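Local coordinates for ribose 5-phosphate isomerase (Trypanosoma cruzi, PDB 3M1P), which probably interconverts ribose 5-phosphate and ribulose 5-phosphate as a type B isomerase of the pentose phosphate pathway, at residues A[15-27]-A[117-129]. The protein carries 1 engineered substitution. Sequence-based numbering, arbitrary orientation.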
ATOM      1  N   ALA A  15      12.952   4.940 -17.112  1.00 27.37           N
ATOM      2  CA  ALA A  15      12.082   6.083 -17.440  1.00 27.17           C
ATOM      3  C   ALA A  15      11.969   7.133 -16.318  1.00 26.82           C
ATOM      4  O   ALA A  15      11.608   8.288 -16.570  1.00 26.72           O
ATOM      5  CB  ALA A  15      10.690   5.588 -17.850  1.00 27.67           C
ATOM      6  N   ILE A  16      12.274   6.737 -15.083  1.00 25.92           N
ATOM      7  CA  ILE A  16      12.119   7.650 -13.954  1.00 25.34           C
ATOM      8  C   ILE A  16      13.436   8.006 -13.256  1.00 24.90           C
ATOM      9  O   ILE A  16      13.429   8.538 -12.154  1.00 24.29           O
ATOM     10  CB  ILE A  16      11.043   7.153 -12.929  1.00 25.23           C
ATOM     11  CG1 ILE A  16      11.500   5.866 -12.222  1.00 25.55           C
ATOM     12  CG2 ILE A  16       9.686   6.974 -13.635  1.00 25.00           C
ATOM     13  CD1 ILE A  16      10.821   5.589 -10.891  1.00 25.41           C
ATOM     14  N   HIS A  17      14.565   7.744 -13.908  1.00 24.94           N
ATOM     15  CA  HIS A  17      15.857   7.930 -13.242  1.00 25.39           C
ATOM     16  C   HIS A  17      16.186   9.400 -12.952  1.00 25.42           C
ATOM     17  O   HIS A  17      16.834   9.707 -11.945  1.00 25.49           O
ATOM     18  CB  HIS A  17      16.980   7.213 -14.000  1.00 25.94           C
ATOM     19  CG  HIS A  17      17.426   7.916 -15.243  1.00 26.93           C
ATOM     20  ND1 HIS A  17      18.597   8.637 -15.304  1.00 29.05           N
ATOM     21  CD2 HIS A  17      16.856   8.018 -16.467  1.00 28.47           C
ATOM     22  CE1 HIS A  17      18.735   9.148 -16.516  1.00 29.39           C
ATOM     23  NE2 HIS A  17      17.688   8.791 -17.239  1.00 29.70           N
ATOM     24  N   GLU A  18      15.713  10.298 -13.819  1.00 25.46           N
ATOM     25  CA  GLU A  18      15.825  11.741 -13.594  1.00 25.97           C
ATOM     26  C   GLU A  18      14.984  12.147 -12.382  1.00 24.60           C
ATOM     27  O   GLU A  18      15.429  12.948 -11.562  1.00 24.51           O
ATOM     28  CB  GLU A  18      15.434  12.549 -14.854  1.00 25.71           C
ATOM     29  CG  GLU A  18      16.374  12.322 -16.051  1.00 27.89           C
ATOM     30  CD  GLU A  18      16.126  13.272 -17.243  1.00 29.04           C
ATOM     31  OE1 GLU A  18      15.067  13.954 -17.296  1.00 32.42           O
ATOM     32  OE2 GLU A  18      17.005  13.328 -18.143  1.00 33.14           O
ATOM     33  N   ASN A  19      13.779  11.582 -12.275  1.00 23.79           N
ATOM     34  CA  ASN A  19      12.941  11.697 -11.060  1.00 23.10           C
ATOM     35  C   ASN A  19      13.728  11.358  -9.791  1.00 22.03           C
ATOM     36  O   ASN A  19      13.742  12.122  -8.825  1.00 21.80           O
ATOM     37  CB  ASN A  19      11.722  10.746 -11.118  1.00 23.13           C
ATOM     38  CG  ASN A  19      10.779  11.029 -12.278  1.00 24.71           C
ATOM     39  OD1 ASN A  19       9.625  11.425 -12.072  1.00 26.70           O
ATOM     40  ND2 ASN A  19      11.242  10.783 -13.497  1.00 24.57           N
ATOM     41  N   LEU A  20      14.378  10.192  -9.802  1.00 21.36           N
ATOM     42  CA  LEU A  20      15.143   9.711  -8.650  1.00 20.71           C
ATOM     43  C   LEU A  20      16.266  10.669  -8.279  1.00 20.42           C
ATOM     44  O   LEU A  20      16.440  10.990  -7.103  1.00 19.99           O
ATOM     45  CB  LEU A  20      15.706   8.317  -8.931  1.00 20.76           C
ATOM     46  CG  LEU A  20      14.675   7.280  -9.358  1.00 20.74           C
ATOM     47  CD1 LEU A  20      15.373   5.999  -9.778  1.00 20.87           C
ATOM     48  CD2 LEU A  20      13.632   7.021  -8.244  1.00 21.39           C
ATOM     49  N   ILE A  21      17.011  11.125  -9.291  1.00 19.83           N
ATOM     50  CA  ILE A  21      18.077  12.123  -9.096  1.00 20.30           C
ATOM     51  C   ILE A  21      17.500  13.371  -8.414  1.00 19.74           C
ATOM     52  O   ILE A  21      18.009  13.824  -7.385  1.00 19.36           O
ATOM     53  CB  ILE A  21      18.788  12.492 -10.441  1.00 20.00           C
ATOM     54  CG1 ILE A  21      19.591  11.301 -10.968  1.00 20.54           C
ATOM     55  CG2 ILE A  21      19.688  13.730 -10.268  1.00 21.06           C
ATOM     56  CD1 ILE A  21      20.006  11.406 -12.442  1.00 20.74           C
ATOM     57  N   LEU A  22      16.408  13.882  -8.977  1.00 19.62           N
ATOM     58  CA  LEU A  22      15.697  15.019  -8.404  1.00 19.85           C
ATOM     59  C   LEU A  22      15.209  14.773  -6.965  1.00 19.26           C
ATOM     60  O   LEU A  22      15.398  15.628  -6.101  1.00 19.37           O
ATOM     61  CB  LEU A  22      14.540  15.447  -9.322  1.00 19.87           C
ATOM     62  CG  LEU A  22      13.693  16.635  -8.853  1.00 20.88           C
ATOM     63  CD1 LEU A  22      14.542  17.905  -8.718  1.00 23.02           C
ATOM     64  CD2 LEU A  22      12.473  16.887  -9.763  1.00 21.06           C
ATOM     65  N   TYR A  23      14.600  13.615  -6.698  1.00 18.77           N
ATOM     66  CA  TYR A  23      14.069  13.334  -5.337  1.00 18.54           C
ATOM     67  C   TYR A  23      15.168  13.319  -4.260  1.00 18.32           C
ATOM     68  O   TYR A  23      14.940  13.732  -3.113  1.00 18.23           O
ATOM     69  CB  TYR A  23      13.242  12.030  -5.288  1.00 17.73           C
ATOM     70  CG  TYR A  23      12.097  11.970  -6.292  1.00 18.00           C
ATOM     71  CD1 TYR A  23      11.456  13.145  -6.729  1.00 17.36           C
ATOM     72  CD2 TYR A  23      11.655  10.751  -6.807  1.00 16.64           C
ATOM     73  CE1 TYR A  23      10.419  13.102  -7.643  1.00 18.58           C
ATOM     74  CE2 TYR A  23      10.610  10.696  -7.723  1.00 17.99           C
ATOM     75  CZ  TYR A  23       9.997  11.879  -8.140  1.00 18.40           C
ATOM     76  OH  TYR A  23       8.960  11.856  -9.043  1.00 16.56           O
ATOM     77  N   VAL A  24      16.349  12.842  -4.639  1.00 18.07           N
ATOM     78  CA  VAL A  24      17.507  12.838  -3.743  1.00 18.28           C
ATOM     79  C   VAL A  24      17.912  14.276  -3.396  1.00 18.73           C
ATOM     80  O   VAL A  24      18.104  14.612  -2.223  1.00 18.21           O
ATOM     81  CB  VAL A  24      18.691  12.045  -4.360  1.00 18.29           C
ATOM     82  CG1 VAL A  24      19.958  12.226  -3.529  1.00 17.48           C
ATOM     83  CG2 VAL A  24      18.321  10.559  -4.486  1.00 17.36           C
ATOM     84  N   LYS A  25      18.012  15.123  -4.419  1.00 19.42           N
ATOM     85  CA  LYS A  25      18.278  16.548  -4.206  1.00 20.50           C
ATOM     86  C   LYS A  25      17.204  17.204  -3.344  1.00 20.59           C
ATOM     87  O   LYS A  25      17.516  18.040  -2.497  1.00 20.43           O
ATOM     88  CB  LYS A  25      18.412  17.282  -5.544  1.00 20.64           C
ATOM     89  CG  LYS A  25      19.650  16.905  -6.321  1.00 21.43           C
ATOM     90  CD  LYS A  25      19.662  17.564  -7.674  1.00 23.93           C
ATOM     91  CE  LYS A  25      20.988  17.312  -8.357  1.00 25.88           C
ATOM     92  NZ  LYS A  25      20.830  17.426  -9.827  1.00 28.93           N
ATOM     93  N   GLU A  26      15.946  16.805  -3.537  1.00 21.07           N
ATOM     94  CA  GLU A  26      14.841  17.404  -2.773  1.00 21.87           C
ATOM     95  C   GLU A  26      14.925  17.130  -1.277  1.00 21.69           C
ATOM     96  O   GLU A  26      14.455  17.941  -0.482  1.00 21.32           O
ATOM     97  CB  GLU A  26      13.480  16.955  -3.301  1.00 22.63           C
ATOM     98  CG  GLU A  26      13.142  17.466  -4.683  1.00 24.97           C
ATOM     99  CD  GLU A  26      11.666  17.323  -4.977  1.00 28.54           C
ATOM    100  OE1 GLU A  26      11.299  16.601  -5.929  1.00 28.23           O
ATOM    101  OE2 GLU A  26      10.869  17.935  -4.233  1.00 31.48           O
ATOM    102  N   ALA A  27      15.523  15.991  -0.901  1.00 21.98           N
ATOM    103  CA  ALA A  27      15.790  15.661   0.506  1.00 22.38           C
ATOM    104  C   ALA A  27      16.659  16.702   1.221  1.00 22.95           C
ATOM    105  O   ALA A  27      16.603  16.841   2.444  1.00 23.19           O
ATOM    106  CB  ALA A  27      16.423  14.274   0.616  1.00 22.44           C
ATOM    107  N   VAL A 117       5.065   7.459  -8.608  1.00 14.57           N
ATOM    108  CA  VAL A 117       6.250   8.331  -8.465  1.00 14.79           C
ATOM    109  C   VAL A 117       6.184   9.286  -7.269  1.00 14.59           C
ATOM    110  O   VAL A 117       7.199   9.535  -6.632  1.00 15.00           O
ATOM    111  CB  VAL A 117       6.650   9.131  -9.780  1.00 15.11           C
ATOM    112  CG1 VAL A 117       6.967   8.186 -10.949  1.00 15.64           C
ATOM    113  CG2 VAL A 117       5.593  10.135 -10.197  1.00 13.56           C
ATOM    114  N   GLU A 118       5.004   9.807  -6.941  1.00 14.70           N
ATOM    115  CA  GLU A 118       4.919  10.755  -5.813  1.00 14.45           C
ATOM    116  C   GLU A 118       5.124  10.076  -4.456  1.00 13.47           C
ATOM    117  O   GLU A 118       5.586  10.716  -3.517  1.00 13.01           O
ATOM    118  CB  GLU A 118       3.618  11.578  -5.840  1.00 15.14           C
ATOM    119  CG  GLU A 118       3.523  12.606  -7.006  1.00 16.98           C
ATOM    120  CD  GLU A 118       4.701  13.564  -7.045  1.00 20.50           C
ATOM    121  OE1 GLU A 118       5.056  14.136  -5.988  1.00 22.45           O
ATOM    122  OE2 GLU A 118       5.277  13.735  -8.135  1.00 21.56           O
ATOM    123  N   VAL A 119       4.777   8.791  -4.365  1.00 12.70           N
ATOM    124  CA  VAL A 119       5.071   8.004  -3.170  1.00 12.45           C
ATOM    125  C   VAL A 119       6.547   7.611  -3.158  1.00 12.67           C
ATOM    126  O   VAL A 119       7.177   7.611  -2.103  1.00 12.57           O
ATOM    127  CB  VAL A 119       4.133   6.777  -3.031  1.00 12.71           C
ATOM    128  CG1 VAL A 119       4.493   5.914  -1.815  1.00 10.95           C
ATOM    129  CG2 VAL A 119       2.681   7.251  -2.924  1.00 12.84           C
ATOM    130  N   ILE A 120       7.100   7.309  -4.335  1.00 12.78           N
ATOM    131  CA  ILE A 120       8.529   7.025  -4.453  1.00 12.68           C
ATOM    132  C   ILE A 120       9.311   8.250  -3.997  1.00 13.01           C
ATOM    133  O   ILE A 120      10.254   8.133  -3.215  1.00 13.22           O
ATOM    134  CB  ILE A 120       8.931   6.590  -5.894  1.00 12.61           C
ATOM    135  CG1 ILE A 120       8.412   5.177  -6.177  1.00 12.08           C
ATOM    136  CG2 ILE A 120      10.466   6.642  -6.069  1.00 12.93           C
ATOM    137  CD1 ILE A 120       8.561   4.695  -7.647  1.00 12.17           C
ATOM    138  N   ARG A 121       8.879   9.422  -4.464  1.00 13.15           N
ATOM    139  CA  ARG A 121       9.428  10.693  -4.008  1.00 13.78           C
ATOM    140  C   ARG A 121       9.439  10.790  -2.473  1.00 13.71           C
ATOM    141  O   ARG A 121      10.475  11.062  -1.869  1.00 13.59           O
ATOM    142  CB  ARG A 121       8.653  11.867  -4.625  1.00 13.47           C
ATOM    143  CG  ARG A 121       9.239  13.226  -4.235  1.00 13.92           C
ATOM    144  CD  ARG A 121       8.455  14.396  -4.835  1.00 14.67           C
ATOM    145  NE  ARG A 121       8.948  15.663  -4.293  1.00 19.41           N
ATOM    146  CZ  ARG A 121       8.552  16.194  -3.139  1.00 21.97           C
ATOM    147  NH1 ARG A 121       7.645  15.579  -2.396  1.00 22.87           N
ATOM    148  NH2 ARG A 121       9.075  17.342  -2.717  1.00 25.58           N
ATOM    149  N   GLU A 122       8.280  10.539  -1.861  1.00 13.79           N
ATOM    150  CA  GLU A 122       8.110  10.587  -0.425  1.00 13.47           C
ATOM    151  C   GLU A 122       8.999   9.564   0.280  1.00 13.35           C
ATOM    152  O   GLU A 122       9.616   9.872   1.305  1.00 13.39           O
ATOM    153  CB  GLU A 122       6.641  10.329  -0.082  1.00 14.22           C
ATOM    154  CG  GLU A 122       6.280  10.520   1.383  1.00 14.83           C
ATOM    155  CD  GLU A 122       4.846  10.139   1.661  1.00 16.22           C
ATOM    156  OE1 GLU A 122       4.501   8.957   1.483  1.00 19.23           O
ATOM    157  OE2 GLU A 122       4.063  11.018   2.029  1.00 17.26           O
ATOM    158  N   ILE A 123       9.058   8.351  -0.273  1.00 13.25           N
ATOM    159  CA  ILE A 123       9.922   7.292   0.250  1.00 12.77           C
ATOM    160  C   ILE A 123      11.399   7.735   0.258  1.00 13.39           C
ATOM    161  O   ILE A 123      12.074   7.627   1.284  1.00 13.50           O
ATOM    162  CB  ILE A 123       9.738   5.987  -0.549  1.00 12.94           C
ATOM    163  CG1 ILE A 123       8.375   5.361  -0.249  1.00 11.89           C
ATOM    164  CG2 ILE A 123      10.877   4.959  -0.281  1.00 11.74           C
ATOM    165  CD1 ILE A 123       8.014   4.254  -1.224  1.00  8.40           C
ATOM    166  N   ILE A 124      11.890   8.238  -0.873  1.00 13.44           N
ATOM    167  CA  ILE A 124      13.305   8.619  -0.974  1.00 14.28           C
ATOM    168  C   ILE A 124      13.650   9.729   0.018  1.00 14.56           C
ATOM    169  O   ILE A 124      14.630   9.624   0.741  1.00 15.33           O
ATOM    170  CB  ILE A 124      13.712   8.967  -2.441  1.00 14.24           C
ATOM    171  CG1 ILE A 124      13.785   7.675  -3.258  1.00 13.83           C
ATOM    172  CG2 ILE A 124      15.071   9.721  -2.499  1.00 14.09           C
ATOM    173  CD1 ILE A 124      13.836   7.897  -4.749  1.00 14.83           C
ATOM    174  N   ILE A 125      12.806  10.756   0.087  1.00 14.32           N
ATOM    175  CA  ILE A 125      13.021  11.874   1.000  1.00 14.25           C
ATOM    176  C   ILE A 125      12.989  11.442   2.462  1.00 13.66           C
ATOM    177  O   ILE A 125      13.885  11.787   3.230  1.00 13.66           O
ATOM    178  CB  ILE A 125      12.021  13.042   0.705  1.00 14.85           C
ATOM    179  CG1 ILE A 125      12.380  13.709  -0.643  1.00 15.05           C
ATOM    180  CG2 ILE A 125      11.935  14.033   1.907  1.00 14.71           C
ATOM    181  CD1 ILE A 125      11.230  14.510  -1.306  1.00 14.18           C
ATOM    182  N   THR A 126      11.967  10.678   2.840  1.00 12.97           N
ATOM    183  CA  THR A 126      11.842  10.178   4.202  1.00 12.87           C
ATOM    184  C   THR A 126      13.029   9.288   4.614  1.00 12.57           C
ATOM    185  O   THR A 126      13.562   9.419   5.709  1.00 12.26           O
ATOM    186  CB  THR A 126      10.516   9.397   4.379  1.00 13.23           C
ATOM    187  OG1 THR A 126       9.432  10.206   3.916  1.00 11.45           O
ATOM    188  CG2 THR A 126      10.309   9.019   5.842  1.00 12.58           C
ATOM    189  N   PHE A 127      13.424   8.389   3.723  1.00 12.92           N
ATOM    190  CA  PHE A 127      14.572   7.522   3.933  1.00 13.63           C
ATOM    191  C   PHE A 127      15.846   8.336   4.206  1.00 14.51           C
ATOM    192  O   PHE A 127      16.558   8.074   5.170  1.00 14.30           O
ATOM    193  CB  PHE A 127      14.774   6.670   2.689  1.00 13.31           C
ATOM    194  CG  PHE A 127      15.811   5.608   2.839  1.00 13.75           C
ATOM    195  CD1 PHE A 127      15.495   4.400   3.435  1.00 11.55           C
ATOM    196  CD2 PHE A 127      17.110   5.805   2.340  1.00 14.64           C
ATOM    197  CE1 PHE A 127      16.461   3.394   3.555  1.00 13.05           C
ATOM    198  CE2 PHE A 127      18.080   4.807   2.450  1.00 14.09           C
ATOM    199  CZ  PHE A 127      17.760   3.604   3.066  1.00 11.42           C
ATOM    200  N   LEU A 128      16.114   9.330   3.361  1.00 15.48           N
ATOM    201  CA  LEU A 128      17.355  10.101   3.471  1.00 16.70           C
ATOM    202  C   LEU A 128      17.367  11.007   4.696  1.00 17.22           C
ATOM    203  O   LEU A 128      18.401  11.144   5.352  1.00 17.39           O
ATOM    204  CB  LEU A 128      17.634  10.895   2.190  1.00 16.19           C
ATOM    205  CG  LEU A 128      17.949  10.038   0.962  1.00 16.44           C
ATOM    206  CD1 LEU A 128      18.015  10.884  -0.295  1.00 14.46           C
ATOM    207  CD2 LEU A 128      19.243   9.231   1.157  1.00 15.07           C
ATOM    208  N   GLN A 129      16.206  11.572   5.023  1.00 18.02           N
ATOM    209  CA  GLN A 129      16.077  12.529   6.139  1.00 18.60           C
ATOM    210  C   GLN A 129      15.913  11.916   7.533  1.00 19.46           C
ATOM    211  O   GLN A 129      16.233  12.572   8.524  1.00 19.87           O
ATOM    212  CB  GLN A 129      14.919  13.494   5.881  1.00 18.37           C
ATOM    213  CG  GLN A 129      15.155  14.492   4.735  1.00 17.31           C
ATOM    214  CD  GLN A 129      13.978  15.438   4.532  1.00 18.69           C
ATOM    215  OE1 GLN A 129      12.925  15.276   5.156  1.00 18.06           O
ATOM    216  NE2 GLN A 129      14.144  16.426   3.642  1.00 17.70           N
TER
HETATM  217  O   HOH W   1       7.423  14.066  -9.267  1.00 24.56           O
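Tyr23 packs on helix 117-129 as a knob in the hole formed by Val117, Ile120, Arg121 and Ile124. With CG turned beside its own backbone N (chi1 -55°), one ring face is turned to CB and CG of Arg121; CB sits 3.5 Å from the ring centroid, almost on the normal, in a CH-pi contact, and Ile124 CD1 meets the ring edge. At the far end Tyr23 OH touches Val117 CB and lies 2.7 Å from a water O that also approaches Glu118 OE2, at a modelled length too short to be reliable. From the ring, the Arg121 chain runs extended to its guanidinium, which stands nearly perpendicular to the tyrosine (85°) and forms a salt bridge with Glu26. Arg121 NE reaches Glu26 OE1 at 3.0 Å, within the guanidinium plane but from above the carboxylate plane. Ile125 CD1 lies over one guanidinium face.

Ala27 CA is 4.7 Å from Ile125 CA, an approach consistent with its small side chain. Ala27 CB rests on Leu128 CD1 at 3.9 Å, and Ala27 O accepts a nearly straight hydrogen bond from Gln129 NE2 (2.8 Å, 173°). Deeper down, Leu20 CD2 meets Ile124 CD1 at 3.6 Å, and Val24 packs on Ile124 and Leu128; Leu20 and Val24 also rest on strand 3-9.

The helix axes approach to 8.5 Å and cross at an angle on one side of the parallel sheet of this Rossmann-like alpha/beta fold. The chemistry is graded: aliphatic next to the sheet, aromatic in the middle, ionic outermost, where Tyr23 against its aliphatic part and Glu26 at its guanidinium would together hold the Arg121 side chain extended.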